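Local structure of periplasmic binding protein/LacI transcriptional regulator (Burkholderia graminis C4D1M, 5HQJ) at residues A[34-38]-A[64-68]; A[190-194]-A[218-224]; A[225-230]-A[259-263]. The protein probably serves as the periplasmic sugar-binding component of an ABC transporter and binds D-arabinose. All coordinates share one frame; numbering follows the deposited sequence.

Contact 1 (A[34-38]-A[64-68]); sequences IPKVA and VPQNT. With 64K (alpha-D-arabinopyranose), chain B.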
ATOM      1  N   ILE A  34       4.306  -7.077 -10.965  1.00 21.52           N
ATOM      2  CA  ILE A  34       3.059  -7.692 -10.503  1.00 20.80           C
ATOM      3  C   ILE A  34       2.476  -6.893  -9.365  1.00 20.32           C
ATOM      4  O   ILE A  34       3.119  -6.794  -8.298  1.00 19.51           O
ATOM      5  CB  ILE A  34       3.295  -9.159  -9.990  1.00 22.77           C
ATOM      6  CG1 ILE A  34       4.017  -9.981 -11.058  1.00 24.06           C
ATOM      7  CG2 ILE A  34       1.967  -9.833  -9.554  1.00 25.18           C
ATOM      8  CD1 ILE A  34       4.545 -11.322 -10.578  1.00 25.97           C
ATOM      9  N   PRO A  35       1.285  -6.312  -9.564  1.00 19.18           N
ATOM     10  CA  PRO A  35       0.610  -5.697  -8.423  1.00 18.59           C
ATOM     11  C   PRO A  35      -0.103  -6.735  -7.568  1.00 21.69           C
ATOM     12  O   PRO A  35      -0.099  -7.917  -7.930  1.00 22.48           O
ATOM     13  CB  PRO A  35      -0.398  -4.760  -9.096  1.00 17.69           C
ATOM     14  CG  PRO A  35      -0.794  -5.521 -10.317  1.00 24.89           C
ATOM     15  CD  PRO A  35       0.509  -6.095 -10.812  1.00 19.06           C
ATOM     16  N   LYS A  36      -0.736  -6.294  -6.491  1.00 19.81           N
ATOM     17  CA  LYS A  36      -1.533  -7.217  -5.679  1.00 21.25           C
ATOM     18  C   LYS A  36      -2.749  -7.663  -6.492  1.00 30.76           C
ATOM     19  O   LYS A  36      -3.244  -8.775  -6.315  1.00 25.17           O
ATOM     20  CB  LYS A  36      -1.975  -6.569  -4.362  1.00 20.80           C
ATOM     21  CG  LYS A  36      -0.869  -6.508  -3.259  1.00 20.55           C
ATOM     22  CD  LYS A  36      -1.421  -5.913  -1.950  1.00 29.94           C
ATOM     23  CE  LYS A  36      -0.348  -5.752  -0.864  1.00 23.40           C
ATOM     24  NZ  LYS A  36      -0.955  -5.383   0.444  1.00 23.60           N
ATOM     25  N   VAL A  37      -3.216  -6.767  -7.364  1.00 24.18           N
ATOM     26  CA  VAL A  37      -4.397  -6.982  -8.210  1.00 30.51           C
ATOM     27  C   VAL A  37      -4.641  -5.686  -8.961  1.00 39.88           C
ATOM     28  O   VAL A  37      -4.022  -4.679  -8.648  1.00 23.65           O
ATOM     29  CB  VAL A  37      -5.687  -7.314  -7.423  1.00 28.19           C
ATOM     30  CG1 VAL A  37      -5.976  -8.840  -7.335  1.00 24.52           C
ATOM     31  CG2 VAL A  37      -5.709  -6.611  -6.044  1.00 26.73           C
ATOM     32  N   ALA A  38      -5.568  -5.698  -9.917  1.00 39.03           N
ATOM     33  CA  ALA A  38      -5.962  -4.473 -10.601  1.00 25.82           C
ATOM     34  C   ALA A  38      -6.802  -3.586  -9.713  1.00 30.39           C
ATOM     35  O   ALA A  38      -8.016  -3.514  -9.884  1.00 37.90           O
ATOM     36  CB  ALA A  38      -6.746  -4.790 -11.861  1.00 24.81           C
ATOM     37  N   VAL A  64      -1.299  -8.933 -13.925  1.00 29.29           N
ATOM     38  CA  VAL A  64      -2.257  -8.631 -12.880  1.00 33.19           C
ATOM     39  C   VAL A  64      -2.971  -9.863 -12.305  1.00 36.93           C
ATOM     40  O   VAL A  64      -3.604 -10.621 -13.048  1.00 29.16           O
ATOM     41  CB  VAL A  64      -3.332  -7.672 -13.400  1.00 28.95           C
ATOM     42  CG1 VAL A  64      -4.071  -7.098 -12.241  1.00 29.94           C
ATOM     43  CG2 VAL A  64      -2.715  -6.548 -14.255  1.00 25.01           C
ATOM     44  N   PRO A  65      -2.894 -10.056 -10.976  1.00 36.18           N
ATOM     45  CA  PRO A  65      -3.733 -11.095 -10.357  1.00 42.74           C
ATOM     46  C   PRO A  65      -5.240 -10.789 -10.466  1.00 58.14           C
ATOM     47  O   PRO A  65      -5.596  -9.628 -10.648  1.00 70.47           O
ATOM     48  CB  PRO A  65      -3.279 -11.086  -8.891  1.00 47.52           C
ATOM     49  CG  PRO A  65      -1.870 -10.477  -8.912  1.00 36.12           C
ATOM     50  CD  PRO A  65      -1.934  -9.467 -10.022  1.00 31.11           C
ATOM     51  N   GLN A  66      -6.102 -11.808 -10.346  1.00 51.16           N
ATOM     52  CA  GLN A  66      -7.556 -11.619 -10.458  1.00 49.58           C
ATOM     53  C   GLN A  66      -8.198 -11.448  -9.086  1.00 57.57           C
ATOM     54  O   GLN A  66      -9.294 -10.883  -8.963  1.00 44.03           O
ATOM     55  CB  GLN A  66      -8.213 -12.800 -11.172  1.00 53.68           C
ATOM     56  CG  GLN A  66      -7.503 -13.245 -12.434  1.00 64.37           C
ATOM     57  CD  GLN A  66      -6.326 -14.155 -12.146  1.00 81.66           C
ATOM     58  OE1 GLN A  66      -6.507 -15.316 -11.775  1.00118.66           O
ATOM     59  NE2 GLN A  66      -5.109 -13.633 -12.305  1.00 59.40           N
ATOM     60  N   ASN A  67      -7.510 -11.951  -8.062  1.00 31.87           N
ATOM     61  CA  ASN A  67      -7.947 -11.810  -6.682  1.00 38.70           C
ATOM     62  C   ASN A  67      -6.736 -11.784  -5.762  1.00 42.78           C
ATOM     63  O   ASN A  67      -5.605 -11.973  -6.213  1.00 45.54           O
ATOM     64  CB  ASN A  67      -8.892 -12.945  -6.297  1.00 50.73           C
ATOM     65  CG  ASN A  67      -8.395 -14.299  -6.762  1.00 59.59           C
ATOM     66  OD1 ASN A  67      -7.204 -14.617  -6.660  1.00 52.10           O
ATOM     67  ND2 ASN A  67      -9.311 -15.112  -7.276  1.00 63.65           N
ATOM     68  N   THR A  68      -6.986 -11.556  -4.478  1.00 44.76           N
ATOM     69  CA  THR A  68      -5.922 -11.279  -3.523  1.00 29.17           C
ATOM     70  C   THR A  68      -5.375 -12.534  -2.829  1.00 45.08           C
ATOM     71  O   THR A  68      -4.745 -12.418  -1.778  1.00 37.51           O
ATOM     72  CB  THR A  68      -6.420 -10.286  -2.420  1.00 49.79           C
ATOM     73  OG1 THR A  68      -7.630 -10.776  -1.820  1.00 55.76           O
ATOM     74  CG2 THR A  68      -6.701  -8.937  -3.000  1.00 36.87           C
TER
HETATM   75  O2  64K B 401       0.356   0.121   0.004  1.00 16.25           O
HETATM   76  C2  64K B 401      -1.011  -0.395  -0.135  1.00 23.94           C
HETATM   77  C3  64K B 401      -1.890   0.759  -0.495  1.00 16.72           C
HETATM   78  O3  64K B 401      -2.100   1.545   0.657  1.00 17.68           O
HETATM   79  C4  64K B 401      -3.271   0.307  -0.957  1.00 25.40           C
HETATM   80  O4  64K B 401      -4.037  -0.268   0.117  1.00 27.04           O
HETATM   81  C5  64K B 401      -3.136  -0.710  -1.998  1.00 16.43           C
HETATM   82  O5  64K B 401      -2.460  -1.864  -1.440  1.00 16.05           O
HETATM   83  C1  64K B 401      -1.051  -1.442  -1.213  1.00 22.94           C
HETATM   84  O1  64K B 401      -0.333  -2.536  -0.789  1.00 12.46           O
HETATM   85  O   HOH W   1      -8.230  -7.608  -9.659  1.00 37.17           O

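Contact 2 (A[190-194]-A[218-224]); sequences TDDDL and SQVGGPA. With 64K (alpha-D-arabinopyranose), chain B.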
ATOM      1  N   THR A 190     -11.714  -5.184   5.206  1.00 14.45           N
ATOM      2  CA  THR A 190     -12.630  -4.895   4.110  1.00 16.62           C
ATOM      3  C   THR A 190     -12.276  -5.597   2.816  1.00 23.25           C
ATOM      4  O   THR A 190     -13.026  -5.499   1.845  1.00 21.05           O
ATOM      5  CB  THR A 190     -12.650  -3.404   3.793  1.00 11.05           C
ATOM      6  OG1 THR A 190     -11.350  -3.011   3.337  1.00 15.20           O
ATOM      7  CG2 THR A 190     -13.038  -2.606   5.032  1.00 12.05           C
ATOM      8  N   ASP A 191     -11.125  -6.256   2.809  0.59 18.80           N
ATOM      9  CA  ASP A 191     -10.566  -6.789   1.590  0.59 20.59           C
ATOM     10  C   ASP A 191     -10.546  -5.702   0.516  0.59 29.37           C
ATOM     11  O   ASP A 191     -10.536  -6.015  -0.671  0.59 26.79           O
ATOM     12  CB  ASP A 191     -11.363  -8.016   1.119  0.59 30.85           C
ATOM     13  CG  ASP A 191     -11.416  -9.131   2.168  0.59 41.62           C
ATOM     14  OD1 ASP A 191     -10.422  -9.308   2.905  0.59 49.40           O
ATOM     15  OD2 ASP A 191     -12.449  -9.836   2.252  0.59 38.35           O
ATOM     16  N   ASP A 192     -10.532  -4.430   0.938  1.00 22.38           N
ATOM     17  CA  ASP A 192     -10.558  -3.289   0.023  1.00 26.79           C
ATOM     18  C   ASP A 192     -11.681  -3.418  -0.992  1.00 19.60           C
ATOM     19  O   ASP A 192     -11.552  -2.974  -2.123  1.00 30.42           O
ATOM     20  CB  ASP A 192      -9.211  -3.123  -0.696  1.00 35.21           C
ATOM     21  CG  ASP A 192      -8.153  -2.478   0.177  1.00 60.03           C
ATOM     22  OD1 ASP A 192      -8.489  -2.012   1.282  1.00 97.85           O
ATOM     23  OD2 ASP A 192      -6.985  -2.404  -0.262  1.00 41.93           O
ATOM     24  N   ASP A 193     -12.793  -4.021  -0.599  1.00 27.46           N
ATOM     25  CA  ASP A 193     -14.013  -3.869  -1.361  1.00 26.74           C
ATOM     26  C   ASP A 193     -14.712  -2.607  -0.838  1.00 29.60           C
ATOM     27  O   ASP A 193     -14.951  -2.507   0.354  1.00 21.87           O
ATOM     28  CB  ASP A 193     -14.907  -5.095  -1.226  1.00 36.14           C
ATOM     29  CG  ASP A 193     -16.211  -4.951  -1.978  1.00 54.67           C
ATOM     30  OD1 ASP A 193     -17.202  -4.538  -1.356  1.00 44.21           O
ATOM     31  OD2 ASP A 193     -16.250  -5.249  -3.188  1.00 76.43           O
ATOM     32  N   LEU A 194     -15.014  -1.655  -1.721  1.00 28.01           N
ATOM     33  CA  LEU A 194     -15.601  -0.365  -1.319  1.00 18.87           C
ATOM     34  C   LEU A 194     -16.947  -0.579  -0.662  1.00 37.40           C
ATOM     35  O   LEU A 194     -17.214  -0.019   0.404  1.00 19.92           O
ATOM     36  CB  LEU A 194     -15.702   0.573  -2.518  1.00 17.81           C
ATOM     37  CG  LEU A 194     -16.309   1.972  -2.301  1.00 21.47           C
ATOM     38  CD1 LEU A 194     -15.619   2.739  -1.156  1.00 17.80           C
ATOM     39  CD2 LEU A 194     -16.264   2.799  -3.593  1.00 23.60           C
ATOM     40  N   SER A 218      -5.650   1.386   4.411  1.00 10.19           N
ATOM     41  CA  SER A 218      -5.610   0.900   3.031  1.00 10.23           C
ATOM     42  C   SER A 218      -6.357   1.885   2.110  1.00 14.19           C
ATOM     43  O   SER A 218      -7.013   2.789   2.578  1.00 13.75           O
ATOM     44  CB  SER A 218      -6.200  -0.500   2.934  1.00 13.50           C
ATOM     45  OG  SER A 218      -7.588  -0.450   3.108  1.00 14.95           O
ATOM     46  N   GLN A 219      -6.223   1.738   0.798  1.00 25.90           N
ATOM     47  CA  GLN A 219      -6.664   2.831  -0.067  1.00 49.74           C
ATOM     48  C   GLN A 219      -8.183   3.032  -0.027  1.00 22.65           C
ATOM     49  O   GLN A 219      -8.622   4.136  -0.278  1.00 19.96           O
ATOM     50  CB  GLN A 219      -6.184   2.650  -1.527  1.00 64.34           C
ATOM     51  CG  GLN A 219      -6.317   1.271  -2.126  1.00 79.06           C
ATOM     52  CD  GLN A 219      -7.733   0.780  -2.119  1.00 83.83           C
ATOM     53  OE1 GLN A 219      -8.118  -0.029  -1.282  1.00110.16           O
ATOM     54  NE2 GLN A 219      -8.525   1.269  -3.054  1.00 52.04           N
ATOM     55  N   VAL A 220      -8.960   2.012   0.343  1.00 15.42           N
ATOM     56  CA  VAL A 220     -10.440   2.126   0.446  1.00 20.41           C
ATOM     57  C   VAL A 220     -10.999   2.883   1.683  1.00 16.68           C
ATOM     58  O   VAL A 220     -12.185   3.297   1.716  1.00 10.93           O
ATOM     59  CB  VAL A 220     -11.072   0.727   0.446  1.00 38.24           C
ATOM     60  CG1 VAL A 220     -11.021   0.095   1.841  1.00 34.42           C
ATOM     61  CG2 VAL A 220     -12.498   0.782  -0.069  1.00 49.43           C
ATOM     62  N   GLY A 221     -10.174   3.073   2.692  1.00 12.59           N
ATOM     63  CA  GLY A 221     -10.702   3.608   3.932  1.00 10.92           C
ATOM     64  C   GLY A 221     -11.176   5.035   3.774  1.00 10.62           C
ATOM     65  O   GLY A 221     -12.283   5.405   4.222  1.00 11.46           O
ATOM     66  N   GLY A 222     -10.360   5.857   3.110  1.00  9.92           N
ATOM     67  CA  GLY A 222     -10.759   7.226   2.836  1.00 13.83           C
ATOM     68  C   GLY A 222     -12.053   7.316   2.043  1.00 10.53           C
ATOM     69  O   GLY A 222     -12.973   8.026   2.425  1.00 11.42           O
ATOM     70  N   PRO A 223     -12.098   6.679   0.864  1.00 10.83           N
ATOM     71  CA  PRO A 223     -13.293   6.735   0.025  1.00 11.37           C
ATOM     72  C   PRO A 223     -14.522   6.221   0.768  1.00 13.05           C
ATOM     73  O   PRO A 223     -15.595   6.831   0.627  1.00 11.62           O
ATOM     74  CB  PRO A 223     -12.904   5.874  -1.187  1.00 13.33           C
ATOM     75  CG  PRO A 223     -11.383   6.010  -1.216  1.00 13.27           C
ATOM     76  CD  PRO A 223     -10.959   6.046   0.184  1.00 10.79           C
ATOM     77  N   ALA A 224     -14.378   5.173   1.580  1.00 12.07           N
ATOM     78  CA  ALA A 224     -15.551   4.639   2.268  1.00 10.45           C
ATOM     79  C   ALA A 224     -16.062   5.625   3.335  1.00 10.40           C
ATOM     80  O   ALA A 224     -17.246   5.877   3.438  1.00 10.68           O
ATOM     81  CB  ALA A 224     -15.240   3.318   2.895  1.00 11.62           C
TER
HETATM   82  O2  64K B 401       0.356   0.121   0.004  1.00 16.25           O
HETATM   83  C2  64K B 401      -1.011  -0.395  -0.135  1.00 23.94           C
HETATM   84  C3  64K B 401      -1.890   0.759  -0.495  1.00 16.72           C
HETATM   85  O3  64K B 401      -2.100   1.545   0.657  1.00 17.68           O
HETATM   86  C4  64K B 401      -3.271   0.307  -0.957  1.00 25.40           C
HETATM   87  O4  64K B 401      -4.037  -0.268   0.117  1.00 27.04           O
HETATM   88  C5  64K B 401      -3.136  -0.710  -1.998  1.00 16.43           C
HETATM   89  O5  64K B 401      -2.460  -1.864  -1.440  1.00 16.05           O
HETATM   90  C1  64K B 401      -1.051  -1.442  -1.213  1.00 22.94           C
HETATM   91  O1  64K B 401      -0.333  -2.536  -0.789  1.00 12.46           O

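Contact 3 (A[225-230]-A[259-263]); sequences VAKVLN and GYIQG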
ATOM      1  N   VAL A 225     -15.160   6.175   4.126  1.00 10.07           N
ATOM      2  CA  VAL A 225     -15.568   7.117   5.142  1.00 10.04           C
ATOM      3  C   VAL A 225     -16.215   8.360   4.527  1.00 12.54           C
ATOM      4  O   VAL A 225     -17.277   8.827   4.964  1.00 11.40           O
ATOM      5  CB  VAL A 225     -14.391   7.529   6.014  1.00  9.63           C
ATOM      6  CG1 VAL A 225     -14.800   8.621   6.983  1.00 11.67           C
ATOM      7  CG2 VAL A 225     -13.950   6.359   6.838  1.00  9.01           C
ATOM      8  N   ALA A 226     -15.637   8.862   3.438  1.00 11.08           N
ATOM      9  CA  ALA A 226     -16.205  10.032   2.813  1.00 11.75           C
ATOM     10  C   ALA A 226     -17.565   9.682   2.237  1.00 13.99           C
ATOM     11  O   ALA A 226     -18.477  10.511   2.331  1.00 15.51           O
ATOM     12  CB  ALA A 226     -15.263  10.581   1.755  1.00 14.71           C
ATOM     13  N   LYS A 227     -17.748   8.478   1.684  1.00 12.06           N
ATOM     14  CA  LYS A 227     -19.022   8.122   1.064  1.00 12.50           C
ATOM     15  C   LYS A 227     -20.095   8.102   2.153  1.00 14.28           C
ATOM     16  O   LYS A 227     -21.196   8.646   1.974  1.00 16.04           O
ATOM     17  CB  LYS A 227     -18.931   6.774   0.360  1.00 16.06           C
ATOM     18  CG  LYS A 227     -20.229   6.395  -0.327  1.00 23.93           C
ATOM     19  CD  LYS A 227     -20.081   5.152  -1.174  1.00 35.61           C
ATOM     20  CE  LYS A 227     -19.943   5.482  -2.644  1.00 66.90           C
ATOM     21  NZ  LYS A 227     -20.415   4.354  -3.492  1.00 68.74           N
ATOM     22  N   VAL A 228     -19.754   7.528   3.299  1.00 12.76           N
ATOM     23  CA  VAL A 228     -20.739   7.314   4.369  1.00 11.61           C
ATOM     24  C   VAL A 228     -21.103   8.626   5.045  1.00 11.83           C
ATOM     25  O   VAL A 228     -22.286   8.894   5.326  1.00 17.64           O
ATOM     26  CB  VAL A 228     -20.220   6.301   5.370  1.00 11.16           C
ATOM     27  CG1 VAL A 228     -21.148   6.231   6.607  1.00 18.25           C
ATOM     28  CG2 VAL A 228     -20.142   4.921   4.698  1.00 14.13           C
ATOM     29  N   LEU A 229     -20.104   9.466   5.267  1.00 11.71           N
ATOM     30  CA  LEU A 229     -20.336  10.778   5.860  1.00 14.54           C
ATOM     31  C   LEU A 229     -21.146  11.693   4.957  1.00 16.81           C
ATOM     32  O   LEU A 229     -21.759  12.644   5.440  1.00 20.03           O
ATOM     33  CB  LEU A 229     -18.999  11.429   6.195  1.00 15.09           C
ATOM     34  CG  LEU A 229     -18.266  10.792   7.381  1.00 14.34           C
ATOM     35  CD1 LEU A 229     -17.032  11.641   7.642  1.00 12.18           C
ATOM     36  CD2 LEU A 229     -19.109  10.706   8.637  1.00 20.61           C
ATOM     37  N   ASN A 230     -21.177  11.406   3.664  1.00 13.09           N
ATOM     38  CA  ASN A 230     -21.882  12.249   2.735  1.00 14.41           C
ATOM     39  C   ASN A 230     -23.276  11.675   2.454  1.00 31.96           C
ATOM     40  O   ASN A 230     -23.725  11.632   1.313  1.00 59.16           O
ATOM     41  CB  ASN A 230     -21.095  12.403   1.432  1.00 19.56           C
ATOM     42  CG  ASN A 230     -21.469  13.665   0.650  1.00 51.42           C
ATOM     43  OD1 ASN A 230     -22.293  14.461   1.087  1.00 67.33           O
ATOM     44  ND2 ASN A 230     -20.845  13.849  -0.506  1.00 65.65           N
ATOM     45  N   GLY A 259     -13.665  18.177   3.248  1.00 18.06           N
ATOM     46  CA  GLY A 259     -13.651  18.226   4.710  1.00 18.62           C
ATOM     47  C   GLY A 259     -14.062  16.938   5.396  1.00 17.56           C
ATOM     48  O   GLY A 259     -14.264  16.884   6.612  1.00 17.80           O
ATOM     49  N   TYR A 260     -14.255  15.883   4.613  1.00 16.91           N
ATOM     50  CA  TYR A 260     -14.640  14.576   5.174  1.00 14.62           C
ATOM     51  C   TYR A 260     -13.427  13.787   5.688  1.00 18.34           C
ATOM     52  O   TYR A 260     -13.561  12.868   6.509  1.00 16.09           O
ATOM     53  CB  TYR A 260     -15.389  13.766   4.118  1.00 15.22           C
ATOM     54  CG  TYR A 260     -16.722  14.316   3.753  1.00 14.43           C
ATOM     55  CD1 TYR A 260     -17.710  14.385   4.699  1.00 14.05           C
ATOM     56  CD2 TYR A 260     -16.987  14.754   2.466  1.00 23.82           C
ATOM     57  CE1 TYR A 260     -18.969  14.880   4.389  1.00 23.57           C
ATOM     58  CE2 TYR A 260     -18.243  15.260   2.144  1.00 32.59           C
ATOM     59  CZ  TYR A 260     -19.222  15.321   3.126  1.00 29.79           C
ATOM     60  OH  TYR A 260     -20.491  15.808   2.869  1.00 29.36           O
ATOM     61  N   ILE A 261     -12.264  14.131   5.153  1.00 13.36           N
ATOM     62  CA  ILE A 261     -10.976  13.566   5.532  1.00 11.47           C
ATOM     63  C   ILE A 261     -10.090  14.726   5.965  1.00 15.73           C
ATOM     64  O   ILE A 261     -10.102  15.779   5.316  1.00 14.72           O
ATOM     65  CB  ILE A 261     -10.380  12.768   4.343  1.00 13.69           C
ATOM     66  CG1 ILE A 261     -11.353  11.637   3.951  1.00 16.72           C
ATOM     67  CG2 ILE A 261      -8.956  12.237   4.630  1.00 10.11           C
ATOM     68  CD1 ILE A 261     -10.966  10.847   2.727  1.00 16.33           C
ATOM     69  N   GLN A 262      -9.349  14.554   7.056  1.00 14.57           N
ATOM     70  CA  GLN A 262      -8.518  15.623   7.641  1.00 11.45           C
ATOM     71  C   GLN A 262      -7.046  15.504   7.293  1.00 18.69           C
ATOM     72  O   GLN A 262      -6.324  16.492   7.290  1.00 20.11           O
ATOM     73  CB  GLN A 262      -8.687  15.642   9.162  1.00 14.39           C
ATOM     74  CG  GLN A 262      -9.982  16.273   9.662  1.00 18.86           C
ATOM     75  CD  GLN A 262     -11.216  15.590   9.125  1.00 22.61           C
ATOM     76  OE1 GLN A 262     -11.391  14.382   9.275  1.00 16.05           O
ATOM     77  NE2 GLN A 262     -12.056  16.348   8.449  1.00 18.40           N
ATOM     78  N   GLY A 263      -6.595  14.297   6.993  1.00 12.49           N
ATOM     79  CA  GLY A 263      -5.198  14.091   6.653  1.00 15.58           C
ATOM     80  C   GLY A 263      -5.031  12.809   5.891  1.00 17.61           C
ATOM     81  O   GLY A 263      -5.808  11.860   6.103  1.00 13.49           O
TER

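Contact 1 (A[34-38]-A[64-68])
Val-37 and Pro-65 meet where two neighbouring loops leave the carboxyl ends of parallel strands 30-34 and 59-62 in one lobe of a periplasmic binding protein fold, each on its way to the next helix. Pro-65 is the main bump. Its ring fills a hollow made by the bend of 34-38: CD lies 3.2 Å from Pro-35 O, CG rests 3.4 Å from Lys-36 O, and CB meets Val-37 CG1. Ile-34 closes the hollow at the strand end with its CG2 methyl, which the side-chain torsion turns anti to the backbone N (CG1 at chi1 -53°), 3.9 Å from Pro-65 CG. The two side chains cross at about a right angle.

In return, Val-37 sends its two methyls to different places. CG1 settles against the 65-67 backbone, 3.3 Å from Asn-67 O, while CG2 reaches the CG2 methyl of Thr-68. At the other end Val-64 CG1 is the smaller bump: it sits against Ala-38, 3.6 Å from Ala-38 CB and close over Ala-38 N, with Pro-35 CG a looser neighbour. Direct contact across the loops is therefore packing of methyls, proline rings and carbonyls, and polar atoms find partners around it: Lys-36 O accepts from Asn-93, and Asn-67 OD1 pairs with Thr-72 at helix 71-82. A water adds a weak bridge between Ala-38 N and Pro-65 O.

Lys-36 leaves the backbone away from 64-68, and its chain, extended beyond CG, carries NZ to the ligand pocket. The ammonium group is held by Asn-164 OD1; from there Lys-36 NZ makes a weak hydrogen bond of 3.2 Å to O1 of the arabinopyranose.

Contact 2 (A[190-194]-A[218-224])
Asp-192 swings its CG anti to its own carbonyl carbon (chi1 -78°), and Ser-218 sets OG between its backbone N and carbonyl carbon (chi1 72°), which brings carboxylate and hydroxyl together. Asp-192 OD1 accepts from Ser-218 OG at 2.6 Å through its syn lone pair. The Gln-219 and Asp-192 side chains cross obliquely, amide and carboxylate planes 63° apart. Gln-219 meets the sugar through its backbone: its N donates to O4 of the arabinopyranose at 3.0 Å, and its CG packs 3.4 Å from sugar C4. Asp-192, a pocket residue, holds Ser-218 beside the sugar, with Asp-192 OD2 3.7 Å from sugar O4.

Behind this polar cluster Val-220 wedges into the 190-194 turn. Its CG1 faces Asp-192 OD1 and Thr-190 OG1, the latter hydrogen-bonded to Thr-157 O, while CG2 lies 3.5 Å from Leu-194 CA. Leu-194 CD1 continues the apolar seam, touching Val-220 CG2 and the CB atoms of Pro-223 and Ala-224.

Asp-193 N-caps helix 194-207 through Arg-196 N. The contact joins the loop after strand 181-188 and the start of helix 194-207 to the turn after strand 211-216 and the first turn of helix 221-229, whose Pro-223 also touches Asp-251 and Thr-252 of helix 250-258.

Contact 3 (A[225-230]-A[259-263])
Ala-226 and Tyr-260 form the apolar centre, their CB atoms 4.0 Å apart at the place where the two backbones come nearest. One turn further along the helix, Leu-229 lays its CB 3.6 Å from Tyr-260 CD1, the two side chains running past each other in opposite directions. Leu-229 CD1 reaches back toward the root of the tyrosine, near Tyr-260 O and Tyr-260 CD1. On the other flank the tip of Ile-261, CD1, comes to 4.4 Å from Ala-226 CB, a looser touch.

The tyrosine ring extends from this centre along the last turn of helix 221-229. Its CG stands anti to the carbonyl carbon (chi1 -68°), which lays the ring against the helix, with Ala-226 O over one face. Lys-238 adds a cation-pi interaction with the same ring.

At the outer, polar edge the ring ends beside Asn-230, the first residue beyond the helix. Here the two side chains cross at about a right angle, amide and ring planes 37° apart, and Tyr-260 OH donates a weak hydrogen bond of 2.9 Å to Asn-230 OD1. Asn-230 N turns back to Lys-227 O and, more weakly, to Ala-226 O, tying the asparagine to the final turn.

Gly-259, before the tyrosine, ends helix 250-258 in a Schellman motif with positive phi (91°). Tyr-260 thus follows directly on a helix terminus and packs the loop into strand 263-266 against the end of helix 221-229, between successive beta-alpha units of the Rossmann-like lobe of a periplasmic binding protein.

How the contacts relate
The three contacts lie in two lobes: contact 1 belongs to the lobe built on the sheet with strand 30-34, contacts 2 and 3 to the one built on the sheet with strand 211-216. Contacts 1 and 2 both reach the arabinopyranose, contact 1 weakly at O1 and contact 2 at O4, from the two lobes facing the cleft; their centres are 16 Å apart and their nearest atoms about 5 Å. Contacts 2 and 3 share helix 221-229, its start beside the pocket and its last turns in contact 3. Their centres are 12 Å apart, and Gly-222 O packs 3.5 Å from Ile-261 CD1. Contact 3 is set back, the Ile-261 side chain about 13 Å from the sugar.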